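Local coordinates for fatty acid amide hydrolase (Candida albicans, PDB 6KVR), which probably hydrolyses monocarboxylic acid amides to the carboxylate and ammonium, as a member of the amidase signature family, at residues Q203-M208 and S411-T416; R301-L306 and E554-G559; D137-F140 and G144-V147; Y67-K72 and I81-A86; K59-A64 and P533-G538. All coordinates share one frame; numbering follows the deposited sequence.

Contact 1: residues Q203-M208 and S411-T416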
# COMPACT_ATOMS: atom_id res chain seq x y z
N GLN A 203 14.97 6.71 22.71
CA GLN A 203 14.15 7.40 21.73
C GLN A 203 13.58 8.64 22.42
O GLN A 203 13.43 8.65 23.64
CB GLN A 203 13.02 6.50 21.23
CG GLN A 203 12.07 6.13 22.35
CD GLN A 203 11.55 4.72 22.26
OE1 GLN A 203 11.76 4.01 21.27
NE2 GLN A 203 10.87 4.29 23.32
N PRO A 204 13.27 9.68 21.68
CA PRO A 204 12.68 10.87 22.29
C PRO A 204 11.22 10.66 22.69
O PRO A 204 10.51 9.82 22.13
CB PRO A 204 12.79 11.92 21.19
CG PRO A 204 12.72 11.08 19.91
CD PRO A 204 13.56 9.88 20.25
N GLN A 205 10.78 11.45 23.67
CA GLN A 205 9.36 11.65 23.91
C GLN A 205 8.65 12.11 22.63
O GLN A 205 9.11 13.03 21.95
CB GLN A 205 9.21 12.68 25.03
CG GLN A 205 7.81 13.19 25.30
CD GLN A 205 7.85 14.49 26.11
OE1 GLN A 205 8.15 15.56 25.58
NE2 GLN A 205 7.57 14.39 27.40
N THR A 206 7.53 11.45 22.32
CA THR A 206 6.64 11.57 21.15
C THR A 206 7.18 10.84 19.92
O THR A 206 6.43 10.66 18.95
CB THR A 206 6.29 13.02 20.71
OG1 THR A 206 7.39 13.61 19.99
CG2 THR A 206 5.91 13.91 21.89
N LEU A 207 8.45 10.41 19.92
CA LEU A 207 9.08 9.75 18.77
C LEU A 207 9.15 10.66 17.55
O LEU A 207 9.27 10.18 16.44
CB LEU A 207 8.35 8.46 18.37
CG LEU A 207 8.09 7.47 19.49
CD1 LEU A 207 7.45 6.18 18.96
CD2 LEU A 207 9.38 7.18 20.23
N MSE A 208 9.05 11.97 17.74
CA MSE A 208 9.07 12.91 16.63
C MSE A 208 10.12 14.00 16.88
O MSE A 208 9.84 15.20 16.77
CB MSE A 208 7.68 13.53 16.44
CG MSE A 208 6.59 12.52 16.04
SE MSE A 208 7.02 11.88 14.20
CE MSE A 208 6.29 13.47 13.23
N SER A 411 -0.21 10.94 31.53
CA SER A 411 0.70 11.03 32.65
C SER A 411 0.98 12.47 33.06
O SER A 411 1.62 12.68 34.10
CB SER A 411 2.03 10.35 32.32
OG SER A 411 2.83 11.22 31.53
N ASN A 412 0.56 13.45 32.26
CA ASN A 412 0.84 14.86 32.52
C ASN A 412 2.34 15.16 32.61
O ASN A 412 2.74 16.15 33.24
CB ASN A 412 0.11 15.32 33.78
CG ASN A 412 -1.37 15.50 33.53
OD1 ASN A 412 -2.20 14.78 34.07
ND2 ASN A 412 -1.70 16.44 32.66
N GLU A 413 3.17 14.32 31.98
CA GLU A 413 4.62 14.49 32.01
C GLU A 413 5.03 15.81 31.35
O GLU A 413 4.35 16.29 30.44
CB GLU A 413 5.31 13.32 31.29
CG GLU A 413 4.93 13.14 29.80
CD GLU A 413 5.85 12.14 29.05
OE1 GLU A 413 7.08 12.39 28.96
OE2 GLU A 413 5.34 11.09 28.56
N PRO A 414 6.14 16.41 31.79
CA PRO A 414 6.53 17.72 31.23
C PRO A 414 6.94 17.60 29.77
O PRO A 414 7.63 16.66 29.37
CB PRO A 414 7.70 18.16 32.12
CG PRO A 414 8.20 16.92 32.77
CD PRO A 414 7.02 15.99 32.90
N LEU A 415 6.52 18.59 28.98
CA LEU A 415 6.84 18.60 27.56
C LEU A 415 8.29 18.99 27.32
O LEU A 415 8.79 19.97 27.86
CB LEU A 415 5.91 19.58 26.84
CG LEU A 415 4.44 19.13 26.82
CD1 LEU A 415 3.60 20.12 26.05
CD2 LEU A 415 4.31 17.74 26.21
N THR A 416 8.97 18.19 26.50
CA THR A 416 10.32 18.49 26.04
C THR A 416 10.30 19.64 25.02
O THR A 416 9.28 19.93 24.38
CB THR A 416 10.92 17.20 25.47
OG1 THR A 416 11.40 16.38 26.55
CG2 THR A 416 11.97 17.43 24.42

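Contact 2: residues R301-L306 and E554-G559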
# COMPACT_ATOMS: atom_id res chain seq x y z
N ARG A 301 27.31 -1.33 10.52
CA ARG A 301 28.58 -0.75 10.12
C ARG A 301 29.09 -1.30 8.80
O ARG A 301 30.25 -1.06 8.45
CB ARG A 301 29.61 -0.92 11.22
CG ARG A 301 29.31 -0.04 12.44
CD ARG A 301 30.49 0.04 13.36
NE ARG A 301 30.71 -1.25 14.00
CZ ARG A 301 31.88 -1.66 14.46
NH1 ARG A 301 32.95 -0.88 14.42
NH2 ARG A 301 31.97 -2.88 14.98
N SER A 302 28.25 -2.02 8.04
CA SER A 302 28.60 -2.37 6.67
C SER A 302 27.33 -2.57 5.84
O SER A 302 26.28 -2.95 6.36
CB SER A 302 29.47 -3.63 6.59
OG SER A 302 28.73 -4.79 6.90
N ILE A 303 27.45 -2.31 4.54
CA ILE A 303 26.30 -2.48 3.66
C ILE A 303 25.95 -3.96 3.50
O ILE A 303 24.76 -4.30 3.39
CB ILE A 303 26.57 -1.80 2.31
CG1 ILE A 303 27.07 -0.38 2.57
CG2 ILE A 303 25.33 -1.83 1.42
CD1 ILE A 303 25.98 0.61 2.91
N ASP A 304 26.95 -4.86 3.50
CA ASP A 304 26.68 -6.30 3.51
C ASP A 304 25.69 -6.66 4.61
O ASP A 304 24.79 -7.49 4.41
CB ASP A 304 27.96 -7.11 3.76
CG ASP A 304 29.07 -6.80 2.79
OD1 ASP A 304 28.79 -6.26 1.69
OD2 ASP A 304 30.23 -7.10 3.14
N ASP A 305 25.86 -6.07 5.79
CA ASP A 305 25.02 -6.39 6.93
C ASP A 305 23.58 -5.92 6.70
O ASP A 305 22.64 -6.70 6.89
CB ASP A 305 25.64 -5.79 8.18
CG ASP A 305 26.84 -6.60 8.65
OD1 ASP A 305 27.35 -6.35 9.76
OD2 ASP A 305 27.24 -7.54 7.91
N LEU A 306 23.39 -4.68 6.23
CA LEU A 306 22.07 -4.25 5.78
C LEU A 306 21.48 -5.25 4.80
O LEU A 306 20.31 -5.63 4.90
CB LEU A 306 22.15 -2.87 5.13
CG LEU A 306 22.78 -1.72 5.92
CD1 LEU A 306 22.48 -0.40 5.24
CD2 LEU A 306 22.25 -1.71 7.35
N GLU A 554 18.58 -2.71 -5.49
CA GLU A 554 19.54 -1.93 -6.27
C GLU A 554 20.18 -0.83 -5.42
O GLU A 554 21.36 -0.51 -5.62
CB GLU A 554 18.85 -1.31 -7.49
CG GLU A 554 18.63 -2.27 -8.65
CD GLU A 554 17.38 -3.12 -8.47
OE1 GLU A 554 17.07 -3.95 -9.37
OE2 GLU A 554 16.70 -2.96 -7.43
N VAL A 555 19.42 -0.24 -4.50
CA VAL A 555 19.98 0.81 -3.65
C VAL A 555 21.17 0.27 -2.87
O VAL A 555 22.25 0.86 -2.87
CB VAL A 555 18.91 1.39 -2.70
CG1 VAL A 555 19.58 2.28 -1.66
CG2 VAL A 555 17.83 2.16 -3.48
N LEU A 556 20.99 -0.88 -2.21
CA LEU A 556 22.06 -1.46 -1.41
C LEU A 556 23.22 -1.93 -2.28
O LEU A 556 24.38 -1.80 -1.89
CB LEU A 556 21.53 -2.62 -0.57
CG LEU A 556 20.57 -2.19 0.55
CD1 LEU A 556 20.28 -3.31 1.57
CD2 LEU A 556 21.12 -0.97 1.25
N ALA A 557 22.91 -2.48 -3.45
CA ALA A 557 23.97 -2.96 -4.34
C ALA A 557 24.86 -1.80 -4.78
O ALA A 557 26.09 -1.91 -4.75
CB ALA A 557 23.37 -3.67 -5.56
N ALA A 558 24.25 -0.69 -5.19
CA ALA A 558 25.02 0.49 -5.57
C ALA A 558 25.67 1.13 -4.35
O ALA A 558 26.79 1.63 -4.43
CB ALA A 558 24.13 1.49 -6.28
N GLY A 559 24.97 1.14 -3.21
CA GLY A 559 25.61 1.60 -1.99
C GLY A 559 26.89 0.85 -1.71
O GLY A 559 27.89 1.43 -1.28

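Contact 3: residues D137-F140 and G144-V147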
# COMPACT_ATOMS: atom_id res chain seq x y z
N ASP A 137 24.27 -22.13 21.31
CA ASP A 137 25.38 -23.07 21.24
C ASP A 137 24.91 -24.49 21.53
O ASP A 137 25.36 -25.44 20.89
CB ASP A 137 26.49 -22.64 22.20
CG ASP A 137 27.36 -21.48 21.64
OD1 ASP A 137 27.47 -21.34 20.39
OD2 ASP A 137 27.91 -20.71 22.45
N ASN A 138 23.97 -24.65 22.48
CA ASN A 138 23.37 -25.96 22.72
C ASN A 138 22.75 -26.52 21.45
O ASN A 138 22.96 -27.69 21.10
CB ASN A 138 22.31 -25.88 23.81
CG ASN A 138 22.90 -25.58 25.16
OD1 ASN A 138 22.19 -25.15 26.07
ND2 ASN A 138 24.21 -25.79 25.31
N TYR A 139 21.98 -25.69 20.75
CA TYR A 139 21.34 -26.12 19.52
C TYR A 139 22.37 -26.55 18.48
O TYR A 139 22.19 -27.57 17.80
CB TYR A 139 20.45 -24.99 18.98
CG TYR A 139 19.62 -25.34 17.77
CD1 TYR A 139 20.19 -25.35 16.50
CD2 TYR A 139 18.27 -25.64 17.89
CE1 TYR A 139 19.45 -25.66 15.39
CE2 TYR A 139 17.52 -25.95 16.78
CZ TYR A 139 18.12 -25.96 15.53
OH TYR A 139 17.39 -26.27 14.41
N PHE A 140 23.46 -25.79 18.36
CA PHE A 140 24.49 -26.11 17.38
C PHE A 140 25.14 -27.46 17.68
O PHE A 140 25.40 -28.26 16.78
CB PHE A 140 25.53 -25.00 17.33
CG PHE A 140 26.56 -25.18 16.26
CD1 PHE A 140 26.23 -24.97 14.93
CD2 PHE A 140 27.85 -25.55 16.57
CE1 PHE A 140 27.18 -25.12 13.94
CE2 PHE A 140 28.80 -25.71 15.59
CZ PHE A 140 28.47 -25.49 14.27
N GLY A 144 24.19 -29.91 14.85
CA GLY A 144 25.24 -29.77 13.87
C GLY A 144 25.04 -28.66 12.86
O GLY A 144 25.75 -28.62 11.85
N LYS A 145 24.09 -27.77 13.11
CA LYS A 145 23.79 -26.67 12.20
C LYS A 145 23.18 -25.54 13.01
O LYS A 145 22.89 -25.69 14.20
CB LYS A 145 22.84 -27.12 11.07
CG LYS A 145 21.60 -27.87 11.57
CD LYS A 145 20.79 -28.38 10.40
CE LYS A 145 19.56 -29.17 10.86
NZ LYS A 145 18.67 -28.40 11.77
N THR A 146 22.97 -24.41 12.36
CA THR A 146 22.42 -23.26 13.07
C THR A 146 20.90 -23.21 12.93
O THR A 146 20.30 -23.88 12.09
CB THR A 146 23.06 -21.98 12.57
OG1 THR A 146 23.00 -21.94 11.14
CG2 THR A 146 24.52 -21.91 13.01
N VAL A 147 20.29 -22.41 13.80
CA VAL A 147 18.84 -22.20 13.79
C VAL A 147 18.38 -21.44 12.55
O VAL A 147 17.22 -21.58 12.14
CB VAL A 147 18.42 -21.45 15.07
CG1 VAL A 147 16.92 -21.38 15.19
CG2 VAL A 147 19.03 -22.11 16.29

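Contact 4: residues Y67-K72 and I81-A86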
# COMPACT_ATOMS: atom_id res chain seq x y z
N TYR A 67 38.79 7.06 21.98
CA TYR A 67 39.23 6.60 23.29
C TYR A 67 39.16 5.08 23.43
O TYR A 67 40.04 4.46 24.04
CB TYR A 67 38.38 7.26 24.37
CG TYR A 67 38.90 7.08 25.78
CD1 TYR A 67 40.04 7.75 26.22
CD2 TYR A 67 38.24 6.25 26.68
CE1 TYR A 67 40.50 7.60 27.51
CE2 TYR A 67 38.68 6.10 27.97
CZ TYR A 67 39.81 6.76 28.37
OH TYR A 67 40.26 6.59 29.66
N LEU A 68 38.10 4.47 22.90
CA LEU A 68 37.94 3.02 22.99
C LEU A 68 39.15 2.30 22.41
O LEU A 68 39.67 1.35 23.01
CB LEU A 68 36.67 2.60 22.25
CG LEU A 68 36.60 1.15 21.79
CD1 LEU A 68 36.45 0.21 22.99
CD2 LEU A 68 35.47 0.96 20.78
N TYR A 69 39.61 2.75 21.25
CA TYR A 69 40.73 2.11 20.59
C TYR A 69 42.06 2.50 21.22
O TYR A 69 42.92 1.65 21.44
CB TYR A 69 40.69 2.45 19.10
CG TYR A 69 39.62 1.70 18.35
CD1 TYR A 69 39.85 0.42 17.88
CD2 TYR A 69 38.38 2.27 18.11
CE1 TYR A 69 38.89 -0.28 17.19
CE2 TYR A 69 37.40 1.58 17.40
CZ TYR A 69 37.66 0.31 16.96
OH TYR A 69 36.70 -0.40 16.26
N SER A 70 42.23 3.79 21.53
CA SER A 70 43.52 4.28 22.03
C SER A 70 43.82 3.77 23.44
O SER A 70 44.99 3.56 23.78
CB SER A 70 43.54 5.81 22.00
OG SER A 70 42.73 6.34 23.03
N GLN A 71 42.80 3.60 24.27
CA GLN A 71 43.00 3.04 25.60
C GLN A 71 42.81 1.53 25.63
O GLN A 71 42.91 0.94 26.71
CB GLN A 71 42.04 3.68 26.60
CG GLN A 71 42.52 5.03 27.06
CD GLN A 71 43.54 4.94 28.18
OE1 GLN A 71 43.18 4.83 29.36
NE2 GLN A 71 44.81 4.94 27.81
N LYS A 72 42.53 0.91 24.48
CA LYS A 72 42.34 -0.53 24.35
C LYS A 72 41.42 -1.07 25.44
O LYS A 72 41.81 -1.90 26.27
CB LYS A 72 43.70 -1.25 24.36
CG LYS A 72 44.65 -0.83 23.23
CD LYS A 72 46.08 -1.30 23.48
CE LYS A 72 46.77 -1.68 22.17
NZ LYS A 72 47.30 -3.08 22.17
N ILE A 81 36.54 -9.85 17.42
CA ILE A 81 35.16 -10.29 17.23
C ILE A 81 34.28 -9.12 16.80
O ILE A 81 33.62 -9.18 15.75
CB ILE A 81 34.64 -10.96 18.51
CG1 ILE A 81 35.26 -12.35 18.66
CG2 ILE A 81 33.11 -11.05 18.50
CD1 ILE A 81 34.92 -13.05 19.95
N THR A 82 34.29 -8.03 17.58
CA THR A 82 33.35 -6.93 17.39
C THR A 82 33.67 -6.05 16.19
O THR A 82 32.88 -5.16 15.88
CB THR A 82 33.24 -6.05 18.64
OG1 THR A 82 34.53 -5.53 19.01
CG2 THR A 82 32.69 -6.84 19.80
N ASP A 83 34.79 -6.27 15.50
CA ASP A 83 35.06 -5.53 14.27
C ASP A 83 35.02 -6.44 13.04
O ASP A 83 35.70 -6.21 12.05
CB ASP A 83 36.40 -4.79 14.36
CG ASP A 83 36.31 -3.56 15.27
OD1 ASP A 83 35.20 -2.97 15.36
OD2 ASP A 83 37.33 -3.16 15.89
N LEU A 84 34.21 -7.48 13.11
CA LEU A 84 33.84 -8.26 11.94
C LEU A 84 32.41 -7.90 11.56
O LEU A 84 31.58 -7.63 12.43
CB LEU A 84 33.91 -9.76 12.25
CG LEU A 84 35.20 -10.56 12.20
CD1 LEU A 84 34.87 -12.00 12.61
CD2 LEU A 84 35.91 -10.48 10.85
N SER A 85 32.11 -7.92 10.26
CA SER A 85 30.73 -7.73 9.84
C SER A 85 29.86 -8.87 10.37
O SER A 85 30.34 -9.98 10.61
CB SER A 85 30.61 -7.67 8.32
OG SER A 85 30.69 -8.98 7.77
N ALA A 86 28.57 -8.58 10.54
CA ALA A 86 27.63 -9.63 10.93
C ALA A 86 27.64 -10.77 9.92
O ALA A 86 27.46 -11.94 10.30
CB ALA A 86 26.23 -9.04 11.07

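Contact 5: residues K59-A64 and P533-G538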
# COMPACT_ATOMS: atom_id res chain seq x y z
N LYS A 59 31.27 18.65 27.56
CA LYS A 59 31.73 20.00 27.22
C LYS A 59 32.94 19.97 26.31
O LYS A 59 33.11 20.84 25.45
CB LYS A 59 32.05 20.80 28.48
CG LYS A 59 30.85 21.49 29.11
CD LYS A 59 31.18 22.09 30.47
CE LYS A 59 29.92 22.70 31.10
NZ LYS A 59 29.46 21.94 32.31
N ASP A 60 33.77 18.94 26.45
CA ASP A 60 35.04 18.81 25.77
C ASP A 60 34.94 18.23 24.37
O ASP A 60 35.97 18.08 23.70
CB ASP A 60 35.96 17.94 26.61
CG ASP A 60 36.78 18.74 27.60
OD1 ASP A 60 37.99 18.45 27.74
OD2 ASP A 60 36.21 19.68 28.21
N GLN A 61 33.73 17.89 23.91
CA GLN A 61 33.57 17.24 22.60
C GLN A 61 34.39 15.96 22.54
O GLN A 61 35.06 15.68 21.55
CB GLN A 61 33.94 18.19 21.46
CG GLN A 61 33.15 19.49 21.51
CD GLN A 61 33.38 20.40 20.31
OE1 GLN A 61 33.03 20.06 19.17
NE2 GLN A 61 33.97 21.57 20.56
N PHE A 62 34.38 15.22 23.65
CA PHE A 62 35.11 13.96 23.75
C PHE A 62 34.71 13.01 22.63
O PHE A 62 33.52 12.83 22.35
CB PHE A 62 34.82 13.36 25.13
CG PHE A 62 35.68 12.17 25.49
CD1 PHE A 62 36.96 12.34 25.97
CD2 PHE A 62 35.17 10.88 25.38
CE1 PHE A 62 37.74 11.24 26.32
CE2 PHE A 62 35.95 9.78 25.72
CZ PHE A 62 37.23 9.96 26.19
N ASN A 63 35.71 12.41 21.95
CA ASN A 63 35.47 11.40 20.92
C ASN A 63 35.59 10.04 21.59
O ASN A 63 36.69 9.51 21.76
CB ASN A 63 36.46 11.56 19.76
CG ASN A 63 36.29 10.49 18.67
OD1 ASN A 63 35.75 9.41 18.90
ND2 ASN A 63 36.77 10.81 17.47
N ALA A 64 34.44 9.45 21.97
CA ALA A 64 34.48 8.19 22.71
C ALA A 64 35.00 7.05 21.85
O ALA A 64 35.63 6.13 22.36
CB ALA A 64 33.11 7.85 23.28
N PRO A 533 32.15 26.30 13.47
CA PRO A 533 33.21 25.31 13.22
C PRO A 533 33.82 24.70 14.48
O PRO A 533 34.11 23.49 14.50
CB PRO A 533 34.27 26.10 12.44
CG PRO A 533 33.59 27.31 11.95
CD PRO A 533 32.47 27.62 12.89
N SER A 534 34.02 25.49 15.54
CA SER A 534 34.70 24.98 16.72
C SER A 534 33.81 24.11 17.61
O SER A 534 34.32 23.47 18.53
CB SER A 534 35.29 26.14 17.54
OG SER A 534 34.27 26.97 18.10
N GLN A 535 32.51 24.06 17.33
CA GLN A 535 31.55 23.37 18.20
C GLN A 535 30.98 22.10 17.58
O GLN A 535 30.01 21.53 18.10
CB GLN A 535 30.42 24.34 18.57
CG GLN A 535 30.79 25.41 19.59
CD GLN A 535 31.15 24.83 20.96
OE1 GLN A 535 32.33 24.73 21.32
NE2 GLN A 535 30.13 24.46 21.73
N PHE A 536 31.54 21.64 16.46
CA PHE A 536 31.06 20.43 15.81
C PHE A 536 32.23 19.55 15.36
O PHE A 536 32.13 18.85 14.36
CB PHE A 536 30.17 20.76 14.59
CG PHE A 536 28.84 21.38 14.94
CD1 PHE A 536 27.75 20.58 15.27
CD2 PHE A 536 28.67 22.76 14.92
CE1 PHE A 536 26.52 21.15 15.59
CE2 PHE A 536 27.44 23.34 15.24
CZ PHE A 536 26.36 22.53 15.57
N VAL A 537 33.33 19.56 16.13
CA VAL A 537 34.61 19.04 15.65
C VAL A 537 34.54 17.55 15.32
O VAL A 537 34.15 16.73 16.17
CB VAL A 537 35.71 19.28 16.70
CG1 VAL A 537 37.03 18.73 16.19
CG2 VAL A 537 35.82 20.77 17.08
N GLY A 538 34.97 17.19 14.11
CA GLY A 538 35.22 15.81 13.79
C GLY A 538 33.98 14.96 13.61
O GLY A 538 34.11 13.72 13.53

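Contact 1: residues Q203-M208 and S411-T416
Q205 reaches from the 203-208 loop into the 411-416 loop and makes all three hydrogen bonds between the segments with its terminal amide. Its CB already points at the other segment. CG lies anti to the backbone N (chi1 171°) and the chain stays extended, which carries the amide deep between E413 and T416. On the way CG passes E413 OE1 at 3.8 Å, and CD comes within 3.6 Å of the same oxygen. At the tip, OE1 takes the backbone N-H of T416 at 2.9 Å, in the carbonyl plane and on a lone pair, with 166° at the hydrogen. Q205 NE2 spends both of its hydrogens within its own amide plane, one on E413 OE1 at 2.6 Å and the other on P414 O at 3.0 Å. The carboxylate of E413 is turned 66° from the amide and is met from above its plane. Three bonds therefore fix the rotation of the buried amide. N215 ND2 adds bonds to both E413 OE1 and P414 O, while E413 OE2 receives V173 N and T419 OG1 joins Q205 OE1. Beyond Q205, T206 OG1 accepts from M208 N, an ST turn. A buried glutamine thus ties the N-cap residue of helix 417-423 to the loop holding L207, a predicted substrate-binding residue of the amidase site.

Contact 2: residues R301-L306 and E554-G559
I303 and L556 bring the first turn of helix 303-317 against helix 552-565, their CA atoms 6.7 Å apart and no hydrogen bond crossing between the segments. The closest approach is that of a methyl to a backbone carbonyl: I303 CG2 lies 3.4 Å from L556 O. This branch stands anti to the backbone N of I303, and it also meets L556 CD2 at 4.3 Å. The other branch, I303 CG1, is 4.3 Å from G559 O, where a residue without a side chain presents its backbone to the isoleucine. One turn further on, L556 CD1 rests 4.0 Å from L306 CB. The two methyls of L556 are thereby divided between I303 and L306, which lie three residues apart on one flank of their helix. S302, the N-cap residue, accepts a weak capping bond from D305 N at 3.3 Å. At the periphery, D304 OD1 forms a salt bridge with K560, a polar link between the same two helices. Both helices rest on the central sheet: L495 of strand 494-499 touches I303, L306, V555 and L556, F462 of strand 462-466 lies against V555 and A558, and P298 and A300 of strand 295-300 adjoin L306.

Contact 3: residues D137-F140 and G144-V147
V147 places its CG2 methyl over one face of the Y139 ring, 3.6 Å from the ring centroid and 16° off the normal, which meets the geometry of a CH-pi contact. The tyrosine is brought there by its first torsion, CG anti to the backbone N (chi1 -175°), which swings the ring off the helix toward the chain that follows. In V147, CG1 takes the position anti to N, and CG2 is thereby left beside the backbone nitrogen, where it faces the ring. The methyl sits toward the rim, nearest to Y139 CD1 at 3.4 Å. At the edge of the same ring, near its plane, K145 O lies 3.6 Å from Y139 CD1. F140 uses that carbonyl too: F140 CA points a nearly straight C-H at K145 O over 3.6 Å, and F140 CD1 is 3.5 Å from K145 O. F140 CD1 also meets T146 CG2, at 4.0 Å. K145 runs extended and bends at its last torsion, which brings NZ to 3.6 Å from Y139 OH. G144, with positive phi, ends helix 126-143 and returns its N-H to F140 O at 2.8 Å. The one hydrogen bond between the segments is thus a backbone bond at the helix end; apart from it, the contact rests on dispersion and weak C-H...O interactions, with no salt bridge between the segments.

Contact 4: residues Y67-K72 and I81-A86
Y69 and D83 are aimed at each other by almost the same first torsion: in both, CG lies anti to the carbonyl carbon and beside the backbone N, with chi1 -75° in the tyrosine and -74° in the aspartate. The backbones stay well apart, CA to CA 11.4 Å from Y69 to D83, and the two side chains span the gap from opposite directions. Y69 OH donates to D83 OD2 at 2.9 Å, reaching the oxygen on its syn side and a little out of the carboxylate plane. D83 OD1 is nearly as close to Y69 OH, at 3.1 Å, though the bond goes to OD2. Ring and carboxylate are close to coplanar, 14° apart, and OD2 lies at the ring's edge, 3.5 Å from Y69 CE1. R110 also bonds to Y69 OH, and its guanidinium forms a salt bridge with D83 OD1, as does that of R301. These positive charges probably favour an ionised carboxylate. Y69 sits in the last turn of helix 64-70, which K72 closes in a Schellman motif, and D83 is the first residue past helix 76-82; the bond thus joins two successive C-terminal helix ends, with R110 reaching them from helix 100-118 and helix 86-94 beginning just beyond S85.

Contact 5: residues K59-A64 and P533-G538
Q61 and V537 are the nearest residues of two irregular segments, their CA atoms 7.3 Å apart. Q61 has positive phi and closes helix 54-59 in a Schellman motif, and N63 then caps helix 64-70. From this helix end Q61 points at the 533-538 loop, extended beyond CG, and its amide bonds backbone atoms at two places. Q61 NE2 donates to S534 O at 2.8 Å with 175° at the hydrogen, the acceptor lying in the amide plane. Q61 OE1 receives V537 N at 3.1 Å, the donor tilted 18° from the carbonyl plane. One amide thus bridges S534 and V537, three positions apart, donating to the first and accepting from the second, which fixes its rotation. V537 CG2 lies alongside at 3.6 Å from Q61 OE1. Q535 crosses Q61 at about a right angle, with OE1 3.6 Å from Q61 NE2 and the two amide planes 61° apart. N225 ND2 also bonds to Q61 OE1 and to V537 O, and F536 stacks on H474. The result is a side-chain amide pairing with the backbone of an irregular loop, tying the N-terminal helices to the lead-in of strand 540-546 of the central amidase sheet.

Overall arrangement
Contact 2 is the buried one, two helices joined by methyl packing over the central sheet, whereas contacts 3, 4 and 5 lie at the surface and contact 1 is partly buried. Contacts 1 and 5 share a chemistry, a glutamine amide holding a distant loop, but their centres are about 27 Å apart and only contact 1 lies near the predicted substrate site. Contacts 2 and 4 touch directly, D305 OD1 probably accepting from A86 N. Contacts 4 and 5 meet through the rings of Y67 and F62 and share helix 64-70. Contact 3, local in sequence, stands apart at the periphery, joined by one backbone bond and by methyl-ring and C-H...O contacts.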